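Benzoylformate Decarboxylase (Polynucleobacter necessarius, PDB 4K9Q) probably decarboxylates benzoylformate as a thiamine diphosphate-dependent lyase, with a magnesium ion bound beside the cofactor. Local coordinates at residues 199-204 with 265-270; 192-197 with 291-296; 130-135 with 160-165. One frame throughout, in Å; residues are numbered along the deposited sequence.

Interaction 1 of 3, residues 199-204 with 265-270; sequences NPLLIY and DLIVVI
L201 to Y204 pair in register with I267 to I270 as neighbouring parallel strands, whose axes come within 4.6 Å and diverge by 22°. The bonds zigzag between the strands: L201 N gives to L266 O, V268 N to L201 O, I203 N to V268 O and I270 N to I203 O. In the third of these the donor is tilted from the carbonyl plane of V268, whereas the other three lie nearly in line with their C=O bonds. CA-H...O contacts fill in between, the shortest from V269 CA to I203 O at 3.2 Å. Ahead of the strands the D265 carboxylate takes over the pairing. N199 N reaches D265 OD1 at 2.9 Å on its syn side, 34° out of the carboxylate plane, while OD2 accepts from the backbone of K198; two main-chain N-H groups thus hold the carboxylate.

On the face carrying L202, V268, Y204 and I270, side chains of paired residues lie side by side. L202 CD2 rests against V268 CB at 3.6 Å. CE1 of the Y204 ring meets I270 CD1 at 3.9 Å, and the phenol OH is bonded to G217 O. F220 of helix 214-224 packs over L202, Y204 and I270. On the other face, I203 CB lies beside V269 CG2 at 4.1 Å; CG1, anti to the carbonyl carbon (chi1 -60°), carries CD1 back diagonally to 3.6 Å from I267 CG2. L201 CB touches I267 CD1 more loosely.

Strand 228-230 flanks 201-204 on its other side, L202 and Y204 bonding to W229, and strand 291-296 flanks 266-270, so this pair forms the middle of a six-stranded parallel sheet of order 3-2-1-4-5-6, the Rossmann-like alpha/beta fold of the central domain in thiamine diphosphate enzymes.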
ATOM      1  N   ASN A 199      23.889 -39.600 -10.240  1.00 21.67           N
ATOM      2  CA  ASN A 199      24.750 -39.003  -9.230  1.00 19.66           C
ATOM      3  C   ASN A 199      24.087 -37.784  -8.599  1.00 19.47           C
ATOM      4  O   ASN A 199      24.531 -36.655  -8.806  1.00 20.37           O
ATOM      5  CB  ASN A 199      26.074 -38.593  -9.875  1.00 19.93           C
ATOM      6  CG  ASN A 199      27.186 -38.413  -8.862  0.49 25.59           C
ATOM      7  OD1 ASN A 199      27.046 -38.772  -7.688  1.00 36.04           O
ATOM      8  ND2 ASN A 199      28.309 -37.872  -9.315  1.00 33.32           N
ATOM      9  N   PRO A 200      23.009 -38.007  -7.838  1.00 19.92           N
ATOM     10  CA  PRO A 200      22.265 -36.887  -7.248  1.00 17.92           C
ATOM     11  C   PRO A 200      23.081 -36.150  -6.188  1.00 17.38           C
ATOM     12  O   PRO A 200      23.964 -36.738  -5.556  1.00 18.20           O
ATOM     13  CB  PRO A 200      21.060 -37.575  -6.597  1.00 19.16           C
ATOM     14  CG  PRO A 200      21.534 -38.961  -6.312  1.00 21.36           C
ATOM     15  CD  PRO A 200      22.437 -39.310  -7.458  1.00 20.19           C
ATOM     16  N   LEU A 201      22.796 -34.864  -6.017  1.00 14.06           N
ATOM     17  CA  LEU A 201      23.434 -34.067  -4.974  1.00 13.60           C
ATOM     18  C   LEU A 201      22.346 -33.369  -4.172  1.00 16.44           C
ATOM     19  O   LEU A 201      21.384 -32.852  -4.736  1.00 15.12           O
ATOM     20  CB  LEU A 201      24.408 -33.055  -5.596  1.00 16.77           C
ATOM     21  CG  LEU A 201      25.078 -32.010  -4.690  1.00 16.25           C
ATOM     22  CD1 LEU A 201      26.500 -31.683  -5.164  1.00 19.00           C
ATOM     23  CD2 LEU A 201      24.220 -30.747  -4.635  1.00 17.45           C
ATOM     24  N   LEU A 202      22.486 -33.380  -2.851  1.00 13.05           N
ATOM     25  CA  LEU A 202      21.476 -32.798  -1.975  1.00 11.67           C
ATOM     26  C   LEU A 202      21.921 -31.443  -1.445  1.00 13.95           C
ATOM     27  O   LEU A 202      23.068 -31.279  -1.034  1.00 14.82           O
ATOM     28  CB  LEU A 202      21.181 -33.743  -0.811  1.00 14.25           C
ATOM     29  CG  LEU A 202      20.501 -35.069  -1.137  1.00 16.98           C
ATOM     30  CD1 LEU A 202      20.498 -35.968   0.079  1.00 17.37           C
ATOM     31  CD2 LEU A 202      19.089 -34.807  -1.596  1.00 21.39           C
ATOM     32  N   ILE A 203      21.008 -30.474  -1.468  1.00 13.45           N
ATOM     33  CA  ILE A 203      21.244 -29.173  -0.851  1.00 11.57           C
ATOM     34  C   ILE A 203      20.142 -28.965   0.177  1.00 10.70           C
ATOM     35  O   ILE A 203      18.962 -28.954  -0.168  1.00 14.69           O
ATOM     36  CB  ILE A 203      21.222 -28.034  -1.880  1.00 13.80           C
ATOM     37  CG1 ILE A 203      22.314 -28.256  -2.933  1.00 13.07           C
ATOM     38  CG2 ILE A 203      21.397 -26.667  -1.179  1.00 11.57           C
ATOM     39  CD1 ILE A 203      22.306 -27.217  -4.033  1.00 14.31           C
ATOM     40  N   TYR A 204      20.524 -28.829   1.443  1.00 11.45           N
ATOM     41  CA  TYR A 204      19.545 -28.695   2.530  1.00 12.01           C
ATOM     42  C   TYR A 204      19.520 -27.266   3.077  1.00 12.99           C
ATOM     43  O   TYR A 204      20.570 -26.649   3.271  1.00 11.29           O
ATOM     44  CB  TYR A 204      19.886 -29.640   3.686  1.00 13.91           C
ATOM     45  CG  TYR A 204      19.528 -31.098   3.496  1.00 12.95           C
ATOM     46  CD1 TYR A 204      19.010 -31.572   2.296  1.00 12.21           C
ATOM     47  CD2 TYR A 204      19.711 -32.004   4.535  1.00 14.87           C
ATOM     48  CE1 TYR A 204      18.680 -32.921   2.139  1.00 15.15           C
ATOM     49  CE2 TYR A 204      19.386 -33.346   4.388  1.00 17.24           C
ATOM     50  CZ  TYR A 204      18.873 -33.797   3.193  1.00 14.77           C
ATOM     51  OH  TYR A 204      18.555 -35.129   3.069  1.00 17.99           O
ATOM     52  N   ASP A 265      24.123 -34.984 -11.912  1.00 16.01           N
ATOM     53  CA  ASP A 265      23.057 -34.811 -12.902  1.00 16.23           C
ATOM     54  C   ASP A 265      21.760 -34.251 -12.321  1.00 20.31           C
ATOM     55  O   ASP A 265      21.008 -33.564 -13.011  1.00 19.29           O
ATOM     56  CB  ASP A 265      22.787 -36.111 -13.676  1.00 19.08           C
ATOM     57  CG  ASP A 265      22.448 -37.290 -12.775  1.00 22.68           C
ATOM     58  OD1 ASP A 265      22.763 -37.252 -11.567  1.00 22.43           O
ATOM     59  OD2 ASP A 265      21.877 -38.275 -13.294  1.00 21.91           O
ATOM     60  N   LEU A 266      21.501 -34.543 -11.053  1.00 17.52           N
ATOM     61  CA  LEU A 266      20.273 -34.076 -10.424  1.00 16.27           C
ATOM     62  C   LEU A 266      20.604 -33.315  -9.145  1.00 14.70           C
ATOM     63  O   LEU A 266      21.304 -33.831  -8.277  1.00 14.81           O
ATOM     64  CB  LEU A 266      19.342 -35.260 -10.120  1.00 14.09           C
ATOM     65  CG  LEU A 266      17.996 -34.922  -9.483  1.00 16.76           C
ATOM     66  CD1 LEU A 266      17.175 -34.079 -10.439  1.00 17.58           C
ATOM     67  CD2 LEU A 266      17.247 -36.185  -9.097  1.00 17.16           C
ATOM     68  N   ILE A 267      20.102 -32.088  -9.037  1.00 12.76           N
ATOM     69  CA  ILE A 267      20.309 -31.288  -7.823  1.00 12.51           C
ATOM     70  C   ILE A 267      18.998 -31.267  -7.036  1.00 14.60           C
ATOM     71  O   ILE A 267      17.971 -30.823  -7.543  1.00 14.69           O
ATOM     72  CB  ILE A 267      20.735 -29.838  -8.153  1.00 12.93           C
ATOM     73  CG1 ILE A 267      21.909 -29.819  -9.143  1.00 15.09           C
ATOM     74  CG2 ILE A 267      21.089 -29.075  -6.877  1.00 14.83           C
ATOM     75  CD1 ILE A 267      23.084 -30.651  -8.714  1.00 13.36           C
ATOM     76  N   VAL A 268      19.032 -31.775  -5.810  1.00 13.23           N
ATOM     77  CA  VAL A 268      17.833 -31.889  -4.993  1.00 13.93           C
ATOM     78  C   VAL A 268      17.906 -30.927  -3.801  1.00 14.01           C
ATOM     79  O   VAL A 268      18.667 -31.146  -2.852  1.00 13.40           O
ATOM     80  CB  VAL A 268      17.632 -33.333  -4.494  1.00 13.40           C
ATOM     81  CG1 VAL A 268      16.325 -33.452  -3.707  1.00 13.07           C
ATOM     82  CG2 VAL A 268      17.621 -34.307  -5.672  1.00 16.50           C
ATOM     83  N   VAL A 269      17.116 -29.858  -3.857  1.00 12.24           N
ATOM     84  CA  VAL A 269      17.136 -28.835  -2.812  1.00 12.76           C
ATOM     85  C   VAL A 269      15.944 -28.998  -1.879  1.00 12.52           C
ATOM     86  O   VAL A 269      14.795 -28.888  -2.314  1.00 13.62           O
ATOM     87  CB  VAL A 269      17.084 -27.422  -3.431  1.00 10.76           C
ATOM     88  CG1 VAL A 269      17.230 -26.353  -2.348  1.00 12.84           C
ATOM     89  CG2 VAL A 269      18.165 -27.270  -4.513  1.00 12.58           C
ATOM     90  N   ILE A 270      16.207 -29.252  -0.601  1.00 12.90           N
ATOM     91  CA  ILE A 270      15.128 -29.445   0.364  1.00 13.76           C
ATOM     92  C   ILE A 270      15.149 -28.371   1.449  1.00 12.08           C
ATOM     93  O   ILE A 270      16.115 -28.269   2.209  1.00 14.64           O
ATOM     94  CB  ILE A 270      15.192 -30.859   0.999  1.00 14.15           C
ATOM     95  CG1 ILE A 270      15.115 -31.931  -0.096  1.00 18.15           C
ATOM     96  CG2 ILE A 270      14.053 -31.056   1.993  1.00 14.61           C
ATOM     97  CD1 ILE A 270      15.210 -33.337   0.441  1.00 25.36           C
TER

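Interaction 2 of 3, residues 192-197 with 291-296; sequences QRITAS and TLLQVS
Helix 184-196 packs on one face of the parallel sheet of the central domain, and here R193 and I194, close to its C-terminal end, meet T291 and L293 of strand 291-296. R193 carries most of the contact. Its chain bends at chi2 (-89°) and chi3 (-65°), and NH2 gives a hydrogen bond to T291 OG1 at 2.9 Å, with the hydroxyl oxygen near the guanidinium plane. The same NH2 donates to a water at 2.7 Å, and that water donates a hydrogen bond to L292 O, so one nitrogen serves both a side chain and, indirectly, the strand backbone. NH1 forms a salt bridge with D309, which leads into the outermost strand of the sheet. In this Rossmann-like layering, the axis of residues 192-196 comes within 10.5 Å of that of 291-296, at 137°, and an arginine spans the gap beside apolar packing. L293 CD2 sits 3.3 Å above one face of the guanidinium, offset toward its rim, while the L293 and I194 side chains cross obliquely, with L293 CD1 4.0 Å from I194 CG1. I194 also lies against L266, F220 and L224. Just past the helix, S197 OG folds back to I194 O at 2.7 Å.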
ATOM      1  N   GLN A 192      10.678 -40.565  -8.564  1.00 19.19           N
ATOM      2  CA  GLN A 192      11.052 -41.175  -9.837  1.00 23.33           C
ATOM      3  C   GLN A 192      12.308 -40.521 -10.415  1.00 21.23           C
ATOM      4  O   GLN A 192      13.214 -41.210 -10.894  1.00 19.74           O
ATOM      5  CB  GLN A 192       9.904 -41.085 -10.840  1.00 26.50           C
ATOM      6  CG  GLN A 192       8.718 -41.979 -10.511  1.00 32.30           C
ATOM      7  CD  GLN A 192       7.508 -41.705 -11.396  0.70 33.56           C
ATOM      8  OE1 GLN A 192       7.538 -40.833 -12.267  0.70 36.73           O
ATOM      9  NE2 GLN A 192       6.434 -42.454 -11.171  0.70 40.63           N
ATOM     10  N   ARG A 193      12.357 -39.191 -10.380  1.00 18.40           N
ATOM     11  CA  ARG A 193      13.531 -38.465 -10.873  1.00 21.01           C
ATOM     12  C   ARG A 193      14.761 -38.868 -10.081  1.00 18.36           C
ATOM     13  O   ARG A 193      15.821 -39.134 -10.646  1.00 20.50           O
ATOM     14  CB  ARG A 193      13.322 -36.949 -10.778  1.00 18.80           C
ATOM     15  CG  ARG A 193      12.234 -36.417 -11.690  1.00 18.69           C
ATOM     16  CD  ARG A 193      12.786 -36.041 -13.049  1.00 22.26           C
ATOM     17  NE  ARG A 193      13.724 -34.921 -12.968  1.00 24.68           N
ATOM     18  CZ  ARG A 193      13.356 -33.645 -12.883  1.00 23.64           C
ATOM     19  NH1 ARG A 193      12.067 -33.325 -12.858  1.00 21.44           N
ATOM     20  NH2 ARG A 193      14.275 -32.688 -12.811  1.00 24.45           N
ATOM     21  N   ILE A 194      14.619 -38.917  -8.761  1.00 17.79           N
ATOM     22  CA  ILE A 194      15.751 -39.235  -7.898  1.00 15.96           C
ATOM     23  C   ILE A 194      16.254 -40.658  -8.149  1.00 20.11           C
ATOM     24  O   ILE A 194      17.455 -40.891  -8.282  1.00 20.95           O
ATOM     25  CB  ILE A 194      15.395 -39.052  -6.411  1.00 16.40           C
ATOM     26  CG1 ILE A 194      15.147 -37.569  -6.120  1.00 17.16           C
ATOM     27  CG2 ILE A 194      16.505 -39.594  -5.530  1.00 18.37           C
ATOM     28  CD1 ILE A 194      14.531 -37.309  -4.757  1.00 17.38           C
ATOM     29  N   THR A 195      15.321 -41.599  -8.230  1.00 22.04           N
ATOM     30  CA  THR A 195      15.658 -43.001  -8.449  1.00 20.27           C
ATOM     31  C   THR A 195      16.391 -43.197  -9.774  1.00 24.33           C
ATOM     32  O   THR A 195      17.317 -44.005  -9.868  1.00 26.24           O
ATOM     33  CB  THR A 195      14.387 -43.886  -8.401  1.00 21.43           C
ATOM     34  OG1 THR A 195      13.852 -43.863  -7.072  1.00 25.66           O
ATOM     35  CG2 THR A 195      14.713 -45.317  -8.777  1.00 29.88           C
ATOM     36  N   ALA A 196      15.992 -42.440 -10.789  1.00 22.92           N
ATOM     37  CA  ALA A 196      16.591 -42.558 -12.121  1.00 23.59           C
ATOM     38  C   ALA A 196      17.943 -41.859 -12.263  1.00 24.15           C
ATOM     39  O   ALA A 196      18.704 -42.154 -13.191  1.00 22.26           O
ATOM     40  CB  ALA A 196      15.636 -42.038 -13.170  1.00 21.29           C
ATOM     41  N   SER A 197      18.241 -40.926 -11.364  1.00 20.27           N
ATOM     42  CA  SER A 197      19.480 -40.157 -11.459  1.00 19.15           C
ATOM     43  C   SER A 197      20.712 -41.011 -11.176  1.00 22.73           C
ATOM     44  O   SER A 197      20.652 -41.965 -10.401  1.00 21.63           O
ATOM     45  CB  SER A 197      19.441 -38.955 -10.508  1.00 18.67           C
ATOM     46  OG  SER A 197      19.556 -39.371  -9.161  1.00 20.60           O
ATOM     47  N   THR A 291      19.563 -30.985 -13.874  1.00 14.37           N
ATOM     48  CA  THR A 291      18.227 -30.445 -13.627  1.00 14.22           C
ATOM     49  C   THR A 291      18.079 -30.365 -12.116  1.00 15.39           C
ATOM     50  O   THR A 291      18.879 -30.951 -11.381  1.00 15.60           O
ATOM     51  CB  THR A 291      17.106 -31.315 -14.218  1.00 18.36           C
ATOM     52  OG1 THR A 291      17.070 -32.582 -13.551  1.00 18.27           O
ATOM     53  CG2 THR A 291      17.326 -31.524 -15.722  1.00 19.87           C
ATOM     54  N   LEU A 292      17.071 -29.638 -11.652  1.00 13.67           N
ATOM     55  CA  LEU A 292      16.924 -29.377 -10.223  1.00 13.42           C
ATOM     56  C   LEU A 292      15.507 -29.634  -9.714  1.00 12.62           C
ATOM     57  O   LEU A 292      14.523 -29.330 -10.400  1.00 13.01           O
ATOM     58  CB  LEU A 292      17.350 -27.933  -9.916  1.00 12.74           C
ATOM     59  CG  LEU A 292      17.276 -27.423  -8.471  1.00 10.86           C
ATOM     60  CD1 LEU A 292      18.390 -26.397  -8.182  1.00 12.60           C
ATOM     61  CD2 LEU A 292      15.906 -26.820  -8.204  1.00 10.85           C
ATOM     62  N   LEU A 293      15.419 -30.187  -8.501  1.00 13.60           N
ATOM     63  CA  LEU A 293      14.151 -30.295  -7.784  1.00 12.80           C
ATOM     64  C   LEU A 293      14.236 -29.394  -6.557  1.00 13.96           C
ATOM     65  O   LEU A 293      15.304 -29.286  -5.946  1.00 13.98           O
ATOM     66  CB  LEU A 293      13.900 -31.734  -7.326  1.00 11.80           C
ATOM     67  CG  LEU A 293      13.952 -32.800  -8.419  1.00 14.23           C
ATOM     68  CD1 LEU A 293      13.787 -34.184  -7.822  1.00 16.98           C
ATOM     69  CD2 LEU A 293      12.884 -32.530  -9.453  1.00 15.21           C
ATOM     70  N   GLN A 294      13.117 -28.760  -6.201  1.00 11.83           N
ATOM     71  CA  GLN A 294      13.049 -27.894  -5.016  1.00 11.82           C
ATOM     72  C   GLN A 294      11.834 -28.227  -4.147  1.00 10.86           C
ATOM     73  O   GLN A 294      10.733 -28.380  -4.662  1.00 13.63           O
ATOM     74  CB  GLN A 294      12.949 -26.418  -5.431  1.00 12.88           C
ATOM     75  CG  GLN A 294      12.943 -25.459  -4.228  1.00 13.39           C
ATOM     76  CD  GLN A 294      12.627 -24.021  -4.601  1.00 12.05           C
ATOM     77  OE1 GLN A 294      12.204 -23.734  -5.719  1.00 14.45           O
ATOM     78  NE2 GLN A 294      12.847 -23.104  -3.659  1.00 14.04           N
ATOM     79  N   VAL A 295      12.037 -28.324  -2.833  1.00 11.60           N
ATOM     80  CA  VAL A 295      10.938 -28.399  -1.863  1.00 12.21           C
ATOM     81  C   VAL A 295      11.106 -27.229  -0.902  1.00 14.97           C
ATOM     82  O   VAL A 295      12.199 -27.031  -0.364  1.00 13.73           O
ATOM     83  CB  VAL A 295      11.002 -29.708  -1.040  1.00 12.34           C
ATOM     84  CG1 VAL A 295       9.999 -29.685   0.125  1.00 12.58           C
ATOM     85  CG2 VAL A 295      10.772 -30.922  -1.935  1.00 13.41           C
ATOM     86  N   SER A 296      10.055 -26.433  -0.724  1.00 13.55           N
ATOM     87  CA  SER A 296      10.062 -25.363   0.273  1.00 13.15           C
ATOM     88  C   SER A 296       8.698 -25.347   0.937  1.00 11.79           C
ATOM     89  O   SER A 296       7.706 -25.731   0.314  1.00 13.64           O
ATOM     90  CB  SER A 296      10.344 -24.004  -0.377  1.00 13.92           C
ATOM     91  OG  SER A 296      10.213 -22.947   0.567  1.00 12.68           O
TER
HETATM   92  O   HOH W   1      14.027 -30.011 -13.200  1.00 33.10           O

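Interaction 3 of 3, residues 130-135 with 160-165; sequences ARPEDV and LDDWEK
Two loops at the C-terminal ends of strands meet in a van der Waals packing contact, partly carbon on carbon and partly carbon on carboxylate oxygen: P132 and V135, where helix 135-147 begins after strand 126-127, lie against D162, W163 and K165, which follow strand 154-159. No hydrogen bond joins the two segments. The P132 ring crosses the D162 side chain at about a right angle, with CG 3.5 Å from D162 OD1. K165 lies on the same ring, its CG 3.9 Å from P132 CG. V135 reaches the loop with both methyls: CG2 approaches D162 OD2 at 3.6 Å, while CG1, anti to the backbone N (chi1 170°), meets W163 CH2 at 3.9 Å, at the far end of the six-membered ring. V4 and T8 of helix 4-15 touch both V135 and W163, and F31 meets the indole with the ring planes inclined at about 45°.

Each loop is braced internally. D162 to K165 form a type I turn, and the K165 chain bends at chi2 and again at chi4 (-80°), which places NZ 2.8 Å from D161 O, with D161 OD2 a long ionic partner. In the other loop R131 NE pairs with D134 OD1 at 3.1 Å, in the guanidinium plane but from above the carboxylate plane. E133 CB covers one guanidinium face. R131 NH1 also bridges to E102 of a second subunit, and R101 of that subunit bonds to A130 O.

The D162 carboxylate is buried, and P132 and V135 put carbon against its oxygens. Burial would raise the cost of an unpartnered charge, a cost probably met by the salt bridge from D162 OD2 to R101 of its own chain, which would be expected to favour the ionised form.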
ATOM      1  N   ALA A 130     -11.955  -2.997  14.293  1.00 13.33           N
ATOM      2  CA  ALA A 130     -12.998  -2.028  13.980  1.00 11.50           C
ATOM      3  C   ALA A 130     -13.804  -1.599  15.210  1.00 12.79           C
ATOM      4  O   ALA A 130     -14.551  -0.635  15.146  1.00 11.96           O
ATOM      5  CB  ALA A 130     -13.940  -2.585  12.897  1.00 18.11           C
ATOM      6  N   ARG A 131     -13.654  -2.318  16.317  1.00 12.85           N
ATOM      7  CA  ARG A 131     -14.286  -1.935  17.584  1.00 13.67           C
ATOM      8  C   ARG A 131     -13.609  -2.692  18.734  1.00 12.59           C
ATOM      9  O   ARG A 131     -12.934  -3.699  18.504  1.00 12.67           O
ATOM     10  CB  ARG A 131     -15.790  -2.219  17.545  1.00 18.37           C
ATOM     11  CG  ARG A 131     -16.085  -3.638  17.228  1.00 19.38           C
ATOM     12  CD  ARG A 131     -17.554  -3.919  16.913  1.00 17.40           C
ATOM     13  NE  ARG A 131     -17.689  -5.364  16.891  1.00 19.26           N
ATOM     14  CZ  ARG A 131     -18.738  -6.037  17.329  1.00 22.72           C
ATOM     15  NH1 ARG A 131     -19.800  -5.391  17.801  1.00 22.23           N
ATOM     16  NH2 ARG A 131     -18.720  -7.360  17.279  1.00 23.85           N
ATOM     17  N   PRO A 132     -13.756  -2.194  19.970  1.00 11.94           N
ATOM     18  CA  PRO A 132     -13.176  -2.898  21.122  1.00 12.14           C
ATOM     19  C   PRO A 132     -13.632  -4.358  21.208  1.00 10.84           C
ATOM     20  O   PRO A 132     -12.840  -5.234  21.557  1.00 12.22           O
ATOM     21  CB  PRO A 132     -13.716  -2.119  22.324  1.00 14.43           C
ATOM     22  CG  PRO A 132     -14.088  -0.774  21.791  1.00 15.86           C
ATOM     23  CD  PRO A 132     -14.440  -0.945  20.347  1.00 15.40           C
ATOM     24  N   GLU A 133     -14.899  -4.608  20.887  1.00 14.02           N
ATOM     25  CA  GLU A 133     -15.457  -5.958  20.916  1.00 13.10           C
ATOM     26  C   GLU A 133     -14.653  -6.962  20.084  1.00 15.67           C
ATOM     27  O   GLU A 133     -14.646  -8.162  20.382  1.00 14.97           O
ATOM     28  CB  GLU A 133     -16.912  -5.946  20.438  1.00 16.12           C
ATOM     29  CG  GLU A 133     -17.911  -5.354  21.430  1.00 20.20           C
ATOM     30  CD  GLU A 133     -17.991  -3.829  21.399  1.00 23.05           C
ATOM     31  OE1 GLU A 133     -17.202  -3.176  20.679  1.00 18.45           O
ATOM     32  OE2 GLU A 133     -18.857  -3.274  22.108  1.00 22.44           O
ATOM     33  N   ASP A 134     -13.980  -6.475  19.042  1.00 13.52           N
ATOM     34  CA  ASP A 134     -13.250  -7.345  18.130  1.00 13.49           C
ATOM     35  C   ASP A 134     -11.815  -7.637  18.547  1.00 12.99           C
ATOM     36  O   ASP A 134     -11.128  -8.421  17.880  1.00 12.15           O
ATOM     37  CB  ASP A 134     -13.225  -6.737  16.729  1.00 16.45           C
ATOM     38  CG  ASP A 134     -14.619  -6.585  16.138  1.00 21.32           C
ATOM     39  OD1 ASP A 134     -15.482  -7.455  16.391  1.00 23.08           O
ATOM     40  OD2 ASP A 134     -14.849  -5.590  15.426  1.00 29.94           O
ATOM     41  N   VAL A 135     -11.351  -7.026  19.639  1.00 11.06           N
ATOM     42  CA  VAL A 135      -9.940  -7.174  20.003  1.00 11.02           C
ATOM     43  C   VAL A 135      -9.527  -8.627  20.307  1.00 10.64           C
ATOM     44  O   VAL A 135      -8.527  -9.108  19.763  1.00 11.21           O
ATOM     45  CB  VAL A 135      -9.503  -6.175  21.118  1.00  9.43           C
ATOM     46  CG1 VAL A 135      -8.097  -6.520  21.640  1.00  9.97           C
ATOM     47  CG2 VAL A 135      -9.578  -4.738  20.599  1.00 14.30           C
ATOM     48  N   LEU A 160      -5.766   2.717  22.695  1.00 11.43           N
ATOM     49  CA  LEU A 160      -5.524   2.540  24.131  1.00 12.36           C
ATOM     50  C   LEU A 160      -6.800   2.450  24.955  1.00 12.81           C
ATOM     51  O   LEU A 160      -6.807   1.870  26.042  1.00 13.12           O
ATOM     52  CB  LEU A 160      -4.636   3.672  24.662  1.00 12.65           C
ATOM     53  CG  LEU A 160      -5.272   5.063  24.683  1.00 13.33           C
ATOM     54  CD1 LEU A 160      -5.892   5.317  26.052  1.00 14.38           C
ATOM     55  CD2 LEU A 160      -4.222   6.118  24.367  1.00 15.86           C
ATOM     56  N   ASP A 161      -7.867   3.038  24.435  1.00 12.99           N
ATOM     57  CA  ASP A 161      -9.135   3.089  25.158  1.00 12.65           C
ATOM     58  C   ASP A 161      -9.947   1.797  25.076  1.00 13.28           C
ATOM     59  O   ASP A 161     -10.942   1.654  25.789  1.00 13.40           O
ATOM     60  CB  ASP A 161      -9.983   4.292  24.705  1.00 12.20           C
ATOM     61  CG  ASP A 161     -10.269   4.305  23.197  1.00 14.67           C
ATOM     62  OD1 ASP A 161      -9.385   3.949  22.383  1.00 14.28           O
ATOM     63  OD2 ASP A 161     -11.397   4.709  22.822  1.00 17.37           O
ATOM     64  N   ASP A 162      -9.534   0.857  24.225  1.00 12.04           N
ATOM     65  CA  ASP A 162     -10.314  -0.367  24.046  1.00 13.88           C
ATOM     66  C   ASP A 162     -10.270  -1.268  25.284  1.00 12.44           C
ATOM     67  O   ASP A 162     -11.251  -1.952  25.597  1.00 12.99           O
ATOM     68  CB  ASP A 162      -9.805  -1.182  22.851  1.00 12.52           C
ATOM     69  CG  ASP A 162     -10.142  -0.554  21.500  1.00 15.08           C
ATOM     70  OD1 ASP A 162     -10.827   0.489  21.440  1.00 16.24           O
ATOM     71  OD2 ASP A 162      -9.713  -1.138  20.485  1.00 12.10           O
ATOM     72  N   TRP A 163      -9.131  -1.271  25.973  1.00 12.28           N
ATOM     73  CA  TRP A 163      -8.831  -2.291  26.970  1.00 11.50           C
ATOM     74  C   TRP A 163      -9.784  -2.340  28.153  1.00 14.61           C
ATOM     75  O   TRP A 163     -10.058  -3.419  28.676  1.00 14.90           O
ATOM     76  CB  TRP A 163      -7.380  -2.157  27.456  1.00 11.76           C
ATOM     77  CG  TRP A 163      -6.417  -2.385  26.346  1.00 13.47           C
ATOM     78  CD1 TRP A 163      -5.643  -1.449  25.713  1.00 16.04           C
ATOM     79  CD2 TRP A 163      -6.150  -3.633  25.698  1.00 14.80           C
ATOM     80  NE1 TRP A 163      -4.902  -2.048  24.719  1.00 14.75           N
ATOM     81  CE2 TRP A 163      -5.195  -3.386  24.690  1.00 13.66           C
ATOM     82  CE3 TRP A 163      -6.627  -4.938  25.872  1.00 14.62           C
ATOM     83  CZ2 TRP A 163      -4.707  -4.397  23.863  1.00 17.15           C
ATOM     84  CZ3 TRP A 163      -6.133  -5.937  25.058  1.00 15.16           C
ATOM     85  CH2 TRP A 163      -5.186  -5.661  24.065  1.00 14.32           C
ATOM     86  N   GLU A 164     -10.278  -1.177  28.569  1.00 14.11           N
ATOM     87  CA  GLU A 164     -11.151  -1.079  29.740  1.00 16.10           C
ATOM     88  C   GLU A 164     -12.628  -1.258  29.403  1.00 16.75           C
ATOM     89  O   GLU A 164     -13.478  -1.225  30.296  1.00 17.72           O
ATOM     90  CB  GLU A 164     -10.975   0.284  30.411  1.00 18.62           C
ATOM     91  CG  GLU A 164     -11.432   1.447  29.536  0.71 20.78           C
ATOM     92  CD  GLU A 164     -11.303   2.796  30.224  0.30 25.82           C
ATOM     93  OE1 GLU A 164     -11.591   3.818  29.567  0.58 36.51           O
ATOM     94  OE2 GLU A 164     -10.919   2.841  31.412  0.62 31.78           O
ATOM     95  N   LYS A 165     -12.948  -1.414  28.123  1.00 13.31           N
ATOM     96  CA  LYS A 165     -14.355  -1.555  27.725  1.00 14.23           C
ATOM     97  C   LYS A 165     -14.927  -2.899  28.185  1.00 14.05           C
ATOM     98  O   LYS A 165     -14.289  -3.944  28.036  1.00 15.32           O
ATOM     99  CB  LYS A 165     -14.519  -1.415  26.206  1.00 14.37           C
ATOM    100  CG  LYS A 165     -14.060  -0.072  25.614  1.00 16.34           C
ATOM    101  CD  LYS A 165     -14.914   1.087  26.118  1.00 18.56           C
ATOM    102  CE  LYS A 165     -14.636   2.368  25.343  1.00 20.80           C
ATOM    103  NZ  LYS A 165     -13.411   3.024  25.838  1.00 28.55           N
TER

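From the N terminus, interaction 3 closes first: residues 130-135 meet 160-165, closing a span of 24 residues that holds helix 135-147 and strand 154-159 and bringing together the loops after neighbouring strands 126-127 and 154-159 of the N-terminal sheet. It is finished before the other two open. Interaction 2 then starts at helix 184-196 and closes at strand 291-296; within that span interaction 1 pairs strand 201-204 with 266-270. The two share the central sheet, where I267 O and V269 N probably bond to L293 N and L293 O, and together they join helix 184-196 to three adjacent strands. Interaction 3 lies remote, its centre about 52 Å from each of theirs.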